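PDB 6ZTH: PlaB phospholipase from Legionella pneumophila, which probably hydrolyses phospholipids through an N-terminal alpha/beta-hydrolase domain, and binds several NAD(+) molecules. Local coordinates for residues S341-R346 and V453-M458; M16-V21 and R93-T98; L428-L433 and R462-V467. All coordinates share one frame; numbering follows the deposited sequence.

Contact 1. Residues S341-R346 and V453-M458; sequences SMIIFR and VMVEIM
Two parallel strands run side by side here, their axes 4.6 Å apart and 22° from strict alignment, with Ile343, Ile344, Phe345 and Arg346 facing Val453, Met454, Val455 and Glu456 in turn. As parallel pairing demands, one residue bonds to two across the gap: Ile344 N donates to Val453 O at 2.8 Å, while Ile344 O accepts from Val455 N. Arg346 repeats the step, taking Val455 O with its N and offering its own O to Ile457 N.

Ile343, Phe345, Val453 and Val455 share an apolar face. Ile343 CG1 lies 3.6 Å from Val453 CG1, and its CG2 meets Val455 CG2 at 3.7 Å while also sitting over the rim of one face of the Phe345 ring. That ring lies alongside Val455, CE1 only 3.3 Å from Val455 CG1, a tight fit. The beta-branched Ile343, Val453 and Val455 suit the extended backbone and pack closely beside the Phe345 ring.

Both strands are interior members of a mixed sheet, 340-349 flanked also by 391-396 and 451-463 by 231-238. Ile343 and Phe345 lie close to Leu362 and Leu360, which belong to the NAD(+) sites.

On the reverse face, Arg346 and Glu456 form a salt bridge, NH1 to OE2 at 2.7 Å. Arg346 has CG anti to its N (chi1 180°) and runs out extended, carrying its guanidinium alongside Glu456; NH1 comes down on OE2 from above the carboxylate plane. Trp174 of helix 171-179 packs against both side chains.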
loop_
_atom_site.group_PDB
_atom_site.type_symbol
_atom_site.label_atom_id
_atom_site.label_comp_id
_atom_site.label_asym_id
_atom_site.label_seq_id
_atom_site.Cartn_x
_atom_site.Cartn_y
_atom_site.Cartn_z
ATOM N N SER D 341 11.230 -31.154 -5.808
ATOM C CA SER D 341 9.960 -31.021 -6.502
ATOM C C SER D 341 9.314 -29.697 -6.120
ATOM O O SER D 341 9.483 -29.204 -5.000
ATOM C CB SER D 341 9.008 -32.176 -6.169
ATOM O OG SER D 341 9.615 -33.427 -6.434
HETATM N N MSE D 342 8.570 -29.131 -7.063
HETATM C CA MSE D 342 7.888 -27.861 -6.854
HETATM C C MSE D 342 6.373 -28.041 -6.885
HETATM O O MSE D 342 5.828 -28.601 -7.834
HETATM C CB MSE D 342 8.316 -26.855 -7.926
HETATM C CG MSE D 342 7.811 -25.444 -7.698
HETATM SE SE MSE D 342 9.218 -24.259 -7.072
HETATM C CE MSE D 342 9.729 -23.447 -8.766
ATOM N N ILE D 343 5.692 -27.572 -5.842
ATOM C CA ILE D 343 4.235 -27.554 -5.796
ATOM C C ILE D 343 3.779 -26.109 -5.936
ATOM O O ILE D 343 4.247 -25.229 -5.203
ATOM C CB ILE D 343 3.693 -28.172 -4.498
ATOM C CG1 ILE D 343 4.368 -29.514 -4.215
ATOM C CG2 ILE D 343 2.186 -28.356 -4.597
ATOM C CD1 ILE D 343 3.756 -30.273 -3.050
ATOM N N ILE D 344 2.867 -25.868 -6.872
ATOM C CA ILE D 344 2.316 -24.543 -7.131
ATOM C C ILE D 344 0.832 -24.601 -6.801
ATOM O O ILE D 344 0.045 -25.190 -7.553
ATOM C CB ILE D 344 2.554 -24.098 -8.581
ATOM C CG1 ILE D 344 4.047 -23.825 -8.796
ATOM C CG2 ILE D 344 1.719 -22.872 -8.904
ATOM C CD1 ILE D 344 4.432 -23.517 -10.230
ATOM N N PHE D 345 0.450 -23.990 -5.681
ATOM C CA PHE D 345 -0.915 -24.069 -5.181
ATOM C C PHE D 345 -1.735 -22.878 -5.659
ATOM O O PHE D 345 -1.349 -21.724 -5.448
ATOM C CB PHE D 345 -0.925 -24.116 -3.650
ATOM C CG PHE D 345 -0.687 -25.482 -3.081
ATOM C CD1 PHE D 345 -1.596 -26.506 -3.293
ATOM C CD2 PHE D 345 0.444 -25.744 -2.330
ATOM C CE1 PHE D 345 -1.377 -27.766 -2.771
ATOM C CE2 PHE D 345 0.668 -27.000 -1.806
ATOM C CZ PHE D 345 -0.244 -28.012 -2.024
ATOM N N ARG D 346 -2.863 -23.165 -6.303
ATOM C CA ARG D 346 -3.886 -22.171 -6.597
ATOM C C ARG D 346 -5.152 -22.558 -5.845
ATOM O O ARG D 346 -5.504 -23.740 -5.773
ATOM C CB ARG D 346 -4.179 -22.072 -8.094
ATOM C CG ARG D 346 -5.251 -21.043 -8.437
ATOM C CD ARG D 346 -5.582 -21.040 -9.923
ATOM N NE ARG D 346 -6.425 -19.905 -10.290
ATOM C CZ ARG D 346 -7.716 -19.988 -10.612
ATOM N NH1 ARG D 346 -8.342 -21.158 -10.622
ATOM N NH2 ARG D 346 -8.383 -18.888 -10.927
ATOM N N VAL D 453 4.664 -29.526 -9.835
ATOM C CA VAL D 453 3.281 -29.984 -9.862
ATOM C C VAL D 453 2.376 -28.790 -9.594
ATOM O O VAL D 453 2.662 -27.962 -8.722
ATOM C CB VAL D 453 3.022 -31.114 -8.841
ATOM C CG1 VAL D 453 3.037 -30.581 -7.414
ATOM C CG2 VAL D 453 1.698 -31.807 -9.149
HETATM N N MSE D 454 1.291 -28.701 -10.352
HETATM C CA MSE D 454 0.331 -27.618 -10.194
HETATM C C MSE D 454 -0.916 -28.157 -9.515
HETATM O O MSE D 454 -1.518 -29.126 -9.979
HETATM C CB MSE D 454 -0.018 -27.006 -11.541
HETATM C CG MSE D 454 1.170 -26.857 -12.463
HETATM SE SE MSE D 454 0.619 -26.287 -14.231
HETATM C CE MSE D 454 1.992 -24.937 -14.513
ATOM N N VAL D 455 -1.301 -27.527 -8.411
ATOM C CA VAL D 455 -2.410 -27.990 -7.588
ATOM C C VAL D 455 -3.413 -26.852 -7.480
ATOM O O VAL D 455 -3.112 -25.801 -6.899
ATOM C CB VAL D 455 -1.942 -28.450 -6.200
ATOM C CG1 VAL D 455 -3.128 -28.910 -5.368
ATOM C CG2 VAL D 455 -0.909 -29.563 -6.330
ATOM N N GLU D 456 -4.599 -27.056 -8.047
ATOM C CA GLU D 456 -5.698 -26.103 -7.963
ATOM C C GLU D 456 -6.719 -26.632 -6.964
ATOM O O GLU D 456 -7.218 -27.753 -7.115
ATOM C CB GLU D 456 -6.339 -25.888 -9.334
ATOM C CG GLU D 456 -7.545 -24.958 -9.327
ATOM C CD GLU D 456 -7.922 -24.486 -10.719
ATOM O OE1 GLU D 456 -8.859 -25.059 -11.314
ATOM O OE2 GLU D 456 -7.279 -23.543 -11.223
ATOM N N ILE D 457 -7.022 -25.830 -5.947
ATOM C CA ILE D 457 -7.875 -26.239 -4.837
ATOM C C ILE D 457 -9.168 -25.439 -4.911
ATOM O O ILE D 457 -9.151 -24.211 -4.757
ATOM C CB ILE D 457 -7.177 -26.031 -3.479
ATOM C CG1 ILE D 457 -5.782 -26.672 -3.471
ATOM C CG2 ILE D 457 -8.054 -26.562 -2.344
ATOM C CD1 ILE D 457 -5.722 -28.074 -2.896
HETATM N N MSE D 458 -10.282 -26.127 -5.149
HETATM C CA MSE D 458 -11.593 -25.480 -5.133
HETATM C C MSE D 458 -12.353 -25.819 -3.849
HETATM O O MSE D 458 -12.682 -26.981 -3.605
HETATM C CB MSE D 458 -12.433 -25.893 -6.345
HETATM C CG MSE D 458 -13.835 -25.284 -6.338
HETATM SE SE MSE D 458 -14.726 -25.211 -8.074
HETATM C CE MSE D 458 -15.773 -26.849 -7.960
#

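Contact 2. Residues M16-V21 and R93-T98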
loop_
_atom_site.group_PDB
_atom_site.type_symbol
_atom_site.label_atom_id
_atom_site.label_comp_id
_atom_site.label_asym_id
_atom_site.label_seq_id
_atom_site.Cartn_x
_atom_site.Cartn_y
_atom_site.Cartn_z
HETATM N N MSE D 16 18.098 -26.100 -42.763
HETATM C CA MSE D 16 17.318 -25.661 -41.610
HETATM C C MSE D 16 17.738 -24.240 -41.246
HETATM O O MSE D 16 18.792 -23.767 -41.669
HETATM C CB MSE D 16 17.503 -26.604 -40.419
HETATM C CG MSE D 16 18.516 -26.132 -39.383
HETATM SE SE MSE D 16 18.902 -27.434 -37.971
HETATM C CE MSE D 16 17.133 -28.237 -37.784
ATOM N N ILE D 17 16.902 -23.565 -40.466
ATOM C CA ILE D 17 17.210 -22.248 -39.926
ATOM C C ILE D 17 17.264 -22.371 -38.410
ATOM O O ILE D 17 16.549 -23.179 -37.810
ATOM C CB ILE D 17 16.172 -21.192 -40.363
ATOM C CG1 ILE D 17 16.287 -20.930 -41.868
ATOM C CG2 ILE D 17 16.359 -19.893 -39.595
ATOM C CD1 ILE D 17 14.993 -20.478 -42.508
ATOM N N VAL D 18 18.135 -21.582 -37.789
ATOM C CA VAL D 18 18.288 -21.580 -36.340
ATOM C C VAL D 18 18.211 -20.142 -35.847
ATOM O O VAL D 18 18.763 -19.229 -36.470
ATOM C CB VAL D 18 19.611 -22.237 -35.895
ATOM C CG1 VAL D 18 19.629 -22.414 -34.385
ATOM C CG2 VAL D 18 19.795 -23.577 -36.588
ATOM N N ILE D 19 17.520 -19.944 -34.726
ATOM C CA ILE D 19 17.300 -18.623 -34.152
ATOM C C ILE D 19 17.564 -18.706 -32.657
ATOM O O ILE D 19 16.861 -19.428 -31.939
ATOM C CB ILE D 19 15.875 -18.107 -34.418
ATOM C CG1 ILE D 19 15.614 -18.013 -35.923
ATOM C CG2 ILE D 19 15.667 -16.756 -33.739
ATOM C CD1 ILE D 19 14.210 -17.559 -36.283
ATOM N N PHE D 20 18.565 -17.967 -32.189
ATOM C CA PHE D 20 18.833 -17.848 -30.765
ATOM C C PHE D 20 18.000 -16.714 -30.181
ATOM O O PHE D 20 17.904 -15.632 -30.768
ATOM C CB PHE D 20 20.316 -17.578 -30.507
ATOM C CG PHE D 20 21.219 -18.715 -30.889
ATOM C CD1 PHE D 20 21.635 -18.877 -32.199
ATOM C CD2 PHE D 20 21.661 -19.617 -29.935
ATOM C CE1 PHE D 20 22.469 -19.920 -32.554
ATOM C CE2 PHE D 20 22.496 -20.663 -30.283
ATOM C CZ PHE D 20 22.899 -20.815 -31.593
ATOM N N VAL D 21 17.393 -16.968 -29.024
ATOM C CA VAL D 21 16.749 -15.925 -28.233
ATOM C C VAL D 21 17.241 -16.059 -26.799
ATOM O O VAL D 21 17.294 -17.168 -26.254
ATOM C CB VAL D 21 15.214 -15.996 -28.306
ATOM C CG1 VAL D 21 14.708 -17.344 -27.851
ATOM C CG2 VAL D 21 14.598 -14.878 -27.473
ATOM N N ARG D 93 11.839 -24.557 -42.266
ATOM C CA ARG D 93 11.419 -24.450 -40.876
ATOM C C ARG D 93 12.652 -24.227 -40.013
ATOM O O ARG D 93 13.744 -24.703 -40.332
ATOM C CB ARG D 93 10.651 -25.704 -40.435
ATOM C CG ARG D 93 9.303 -25.863 -41.142
ATOM C CD ARG D 93 8.763 -27.295 -41.085
ATOM N NE ARG D 93 9.793 -28.300 -41.336
ATOM C CZ ARG D 93 10.016 -29.367 -40.568
ATOM N NH1 ARG D 93 9.281 -29.595 -39.486
ATOM N NH2 ARG D 93 10.982 -30.215 -40.890
ATOM N N PHE D 94 12.474 -23.489 -38.921
ATOM C CA PHE D 94 13.595 -23.041 -38.109
ATOM C C PHE D 94 13.593 -23.702 -36.737
ATOM O O PHE D 94 12.542 -24.035 -36.183
ATOM C CB PHE D 94 13.583 -21.511 -37.953
ATOM C CG PHE D 94 12.417 -20.980 -37.164
ATOM C CD1 PHE D 94 12.466 -20.920 -35.780
ATOM C CD2 PHE D 94 11.281 -20.516 -37.807
ATOM C CE1 PHE D 94 11.399 -20.424 -35.054
ATOM C CE2 PHE D 94 10.212 -20.017 -37.087
ATOM C CZ PHE D 94 10.271 -19.970 -35.709
ATOM N N ALA D 95 14.796 -23.886 -36.201
ATOM C CA ALA D 95 14.999 -24.438 -34.870
ATOM C C ALA D 95 15.296 -23.303 -33.900
ATOM O O ALA D 95 16.114 -22.425 -34.198
ATOM C CB ALA D 95 16.146 -25.450 -34.872
ATOM N N CYS D 96 14.635 -23.318 -32.749
ATOM C CA CYS D 96 14.814 -22.285 -31.738
ATOM C C CYS D 96 15.686 -22.811 -30.608
ATOM O O CYS D 96 15.419 -23.882 -30.055
ATOM C CB CYS D 96 13.466 -21.823 -31.183
ATOM S SG CYS D 96 12.944 -20.214 -31.794
ATOM N N ILE D 97 16.726 -22.053 -30.271
ATOM C CA ILE D 97 17.595 -22.342 -29.137
ATOM C C ILE D 97 17.485 -21.152 -28.196
ATOM O O ILE D 97 17.903 -20.038 -28.541
ATOM C CB ILE D 97 19.047 -22.586 -29.567
ATOM C CG1 ILE D 97 19.159 -23.916 -30.317
ATOM C CG2 ILE D 97 19.973 -22.574 -28.357
ATOM C CD1 ILE D 97 20.367 -24.006 -31.229
ATOM N N THR D 98 16.913 -21.375 -27.015
ATOM C CA THR D 98 16.613 -20.303 -26.083
ATOM C C THR D 98 17.382 -20.492 -24.784
ATOM O O THR D 98 17.849 -21.588 -24.464
ATOM C CB THR D 98 15.109 -20.236 -25.772
ATOM O OG1 THR D 98 14.755 -21.300 -24.880
ATOM C CG2 THR D 98 14.291 -20.358 -27.046
#
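Ile17 to Val21 pair in parallel with Phe94 to Thr98, two neighbouring strands inside the six-stranded parallel sheet of an alpha/beta-hydrolase fold. Strand 94-98 runs on toward helix 102-113, and the turn between such a strand and helix is where these enzymes usually carry the nucleophile elbow.

The packed part comprises the regular rungs from Ile19 on and the cluster round Ile97. Ile19 N reaches Ala95 O at 2.9 Å, Ile97 N reaches Ile19 O at 3.1 Å, and Ile97 O receives Val21 N. Beside this ladder Ile97 is shared by two residues: its CD1 meets Val18 CG1 at 3.6 Å, while its CG2 lies 3.7 Å from Phe20 CE2. Helix 35-44 closes this apolar side, setting Leu39 against both Phe20 and Ile97.

The looseness is confined to the outermost rung and the residues before the strands. Ile17 N makes only a weak bond to Arg93 O, at 3.4 Å; Arg93 is exposed, and its CB points away from the other strand, as suits a charged residue where a strand begins. Selenomethionine Met16 just brings CE to 4.1 Å from Ala95 CB.

Ile19 and Val21 also pack on Ile470 and Phe468 of a second subunit. A chi1 of 66° tucks the Phe94 ring under Ile19, not its direct partner, so that a ring face meets the methyl: Ile19 CD1 sits 4.1 Å from the ring centroid, 22° off the normal.

Contact 3. Residues L428-L433 and R462-V467; sequences LAYYRL and RVDRTV
A short antiparallel beta ladder, joining Ala429 and Tyr430 to Val463 and Arg462 at the end of long strand 451-463, runs straight into an Asx turn. Tyr430 and Arg462 are the hydrogen-bonded pair: Tyr430 N to Arg462 O is 2.8 Å and Arg462 N to Tyr430 O is 2.9 Å. Ala429 and Val463 form the non-hydrogen-bonded pair, and beyond them Asp464 N hydrogen-bonds to Leu428 O at 2.8 Å, from above the carbonyl plane.

Tyr430 has CG between N and carbonyl carbon (chi1 47°), which folds its ring across the Arg462 side chain. Arg462 CB lies over a ring face, 4.2 Å from the centroid, in a CH-pi contact. The bent arginine then brings its guanidinium to the ring's edge, the planes 83° apart and NE 3.5 Å from Tyr430 CE2; arginine serves both places, its CB over the face and its flat end at the edge.

Leu428 CD2 reaches Thr466 CB at 3.8 Å, over the turn. Arg465 forms a salt bridge with Asp82 of a second subunit. Asp464 OD1 also accepts from Thr484 N, and it closes the Asx turn by taking Thr466 N at 2.9 Å on its anti lone pair.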
loop_
_atom_site.group_PDB
_atom_site.type_symbol
_atom_site.label_atom_id
_atom_site.label_comp_id
_atom_site.label_asym_id
_atom_site.label_seq_id
_atom_site.Cartn_x
_atom_site.Cartn_y
_atom_site.Cartn_z
ATOM N N LEU D 428 -22.370 -17.466 8.565
ATOM C CA LEU D 428 -22.964 -16.618 7.534
ATOM C C LEU D 428 -22.330 -16.856 6.165
ATOM O O LEU D 428 -23.047 -17.079 5.186
ATOM C CB LEU D 428 -22.865 -15.140 7.920
ATOM C CG LEU D 428 -23.715 -14.697 9.115
ATOM C CD1 LEU D 428 -23.927 -13.187 9.079
ATOM C CD2 LEU D 428 -25.059 -15.408 9.175
ATOM N N ALA D 429 -21.003 -16.813 6.072
ATOM C CA ALA D 429 -20.318 -17.097 4.812
ATOM C C ALA D 429 -18.914 -17.575 5.143
ATOM O O ALA D 429 -18.074 -16.768 5.543
ATOM C CB ALA D 429 -20.282 -15.865 3.912
ATOM N N TYR D 430 -18.659 -18.869 4.963
ATOM C CA TYR D 430 -17.459 -19.496 5.503
ATOM C C TYR D 430 -17.065 -20.674 4.618
ATOM O O TYR D 430 -17.667 -20.915 3.567
ATOM C CB TYR D 430 -17.707 -19.934 6.952
ATOM C CG TYR D 430 -19.019 -20.665 7.126
ATOM C CD1 TYR D 430 -20.213 -19.967 7.267
ATOM C CD2 TYR D 430 -19.068 -22.051 7.137
ATOM C CE1 TYR D 430 -21.415 -20.629 7.422
ATOM C CE2 TYR D 430 -20.265 -22.722 7.290
ATOM C CZ TYR D 430 -21.436 -22.007 7.432
ATOM O OH TYR D 430 -22.631 -22.670 7.584
ATOM N N TYR D 431 -16.049 -21.418 5.058
ATOM C CA TYR D 431 -15.492 -22.522 4.289
ATOM C C TYR D 431 -15.255 -23.713 5.203
ATOM O O TYR D 431 -15.133 -23.573 6.423
ATOM C CB TYR D 431 -14.181 -22.115 3.606
ATOM C CG TYR D 431 -14.369 -21.068 2.538
ATOM C CD1 TYR D 431 -14.843 -21.413 1.281
ATOM C CD2 TYR D 431 -14.081 -19.731 2.788
ATOM C CE1 TYR D 431 -15.021 -20.461 0.300
ATOM C CE2 TYR D 431 -14.258 -18.770 1.811
ATOM C CZ TYR D 431 -14.728 -19.143 0.569
ATOM O OH TYR D 431 -14.909 -18.198 -0.414
ATOM N N ARG D 432 -15.180 -24.892 4.590
ATOM C CA ARG D 432 -15.034 -26.152 5.304
ATOM C C ARG D 432 -13.661 -26.760 5.052
ATOM O O ARG D 432 -13.062 -26.573 3.988
ATOM C CB ARG D 432 -16.117 -27.151 4.884
ATOM C CG ARG D 432 -16.347 -28.280 5.881
ATOM C CD ARG D 432 -16.903 -27.758 7.202
ATOM N NE ARG D 432 -17.669 -28.776 7.919
ATOM C CZ ARG D 432 -17.129 -29.737 8.665
ATOM N NH1 ARG D 432 -15.812 -29.822 8.799
ATOM N NH2 ARG D 432 -17.910 -30.615 9.278
ATOM N N LEU D 433 -13.181 -27.507 6.044
ATOM C CA LEU D 433 -11.875 -28.146 5.960
ATOM C C LEU D 433 -11.828 -29.129 4.798
ATOM O O LEU D 433 -12.752 -29.923 4.602
ATOM C CB LEU D 433 -11.570 -28.861 7.279
ATOM C CG LEU D 433 -10.572 -30.017 7.262
ATOM C CD1 LEU D 433 -9.205 -29.516 6.859
ATOM C CD2 LEU D 433 -10.506 -30.702 8.620
ATOM N N ARG D 462 -19.721 -21.747 1.653
ATOM C CA ARG D 462 -20.955 -22.047 2.364
ATOM C C ARG D 462 -21.539 -20.764 2.935
ATOM O O ARG D 462 -20.856 -20.038 3.665
ATOM C CB ARG D 462 -20.706 -23.053 3.488
ATOM C CG ARG D 462 -20.152 -24.385 3.016
ATOM C CD ARG D 462 -20.859 -25.545 3.694
ATOM N NE ARG D 462 -20.845 -25.417 5.149
ATOM C CZ ARG D 462 -21.060 -26.423 5.991
ATOM N NH1 ARG D 462 -21.307 -27.641 5.528
ATOM N NH2 ARG D 462 -21.026 -26.210 7.299
ATOM N N VAL D 463 -22.801 -20.496 2.612
ATOM C CA VAL D 463 -23.521 -19.330 3.109
ATOM C C VAL D 463 -24.664 -19.821 3.985
ATOM O O VAL D 463 -25.395 -20.742 3.600
ATOM C CB VAL D 463 -24.049 -18.456 1.956
ATOM C CG1 VAL D 463 -24.872 -17.291 2.498
ATOM C CG2 VAL D 463 -22.895 -17.956 1.095
ATOM N N ASP D 464 -24.816 -19.212 5.157
ATOM C CA ASP D 464 -25.880 -19.588 6.076
ATOM C C ASP D 464 -27.201 -18.952 5.658
ATOM O O ASP D 464 -27.236 -17.880 5.048
ATOM C CB ASP D 464 -25.528 -19.168 7.503
ATOM C CG ASP D 464 -26.440 -19.797 8.537
ATOM O OD1 ASP D 464 -27.540 -19.252 8.768
ATOM O OD2 ASP D 464 -26.060 -20.834 9.121
ATOM N N ARG D 465 -28.301 -19.628 6.003
ATOM C CA ARG D 465 -29.622 -19.149 5.614
ATOM C C ARG D 465 -29.950 -17.790 6.222
ATOM O O ARG D 465 -30.859 -17.108 5.732
ATOM C CB ARG D 465 -30.695 -20.163 6.023
ATOM C CG ARG D 465 -31.161 -21.088 4.901
ATOM C CD ARG D 465 -30.645 -22.507 5.108
ATOM N NE ARG D 465 -30.769 -23.336 3.911
ATOM C CZ ARG D 465 -31.783 -24.164 3.663
ATOM N NH1 ARG D 465 -32.788 -24.281 4.523
ATOM N NH2 ARG D 465 -31.793 -24.877 2.546
ATOM N N THR D 466 -29.238 -17.379 7.275
ATOM C CA THR D 466 -29.535 -16.107 7.921
ATOM C C THR D 466 -29.203 -14.913 7.034
ATOM O O THR D 466 -29.724 -13.819 7.271
ATOM C CB THR D 466 -28.767 -15.986 9.241
ATOM O OG1 THR D 466 -28.940 -17.183 10.011
ATOM C CG2 THR D 466 -29.265 -14.787 10.043
ATOM N N VAL D 467 -28.350 -15.094 6.024
ATOM C CA VAL D 467 -28.010 -13.987 5.140
ATOM C C VAL D 467 -29.246 -13.443 4.439
ATOM O O VAL D 467 -29.234 -12.303 3.967
ATOM C CB VAL D 467 -26.934 -14.427 4.125
ATOM C CG1 VAL D 467 -27.023 -13.621 2.840
ATOM C CG2 VAL D 467 -25.552 -14.276 4.733
#

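Contact 2 comes first along the chain and closes before contact 1 opens; contacts 1 and 3 then interleave, because strand 451-463 supplies a partner to each. That strand pairs with 340-349 in one stretch and with 429-430 at its far end, so contacts 1 and 3 belong to one mixed sheet although their centres lie 26 Å apart. Contact 2 belongs to the separate parallel sheet of the hydrolase domain, its centre 32 Å from that of contact 1 and 55 Å from that of contact 3, which lies across the chain's centre from it. Contacts 2 and 3, though so distant, both touch the second subunit, whereas contact 1 lies inside its own chain, near the NAD(+) sites.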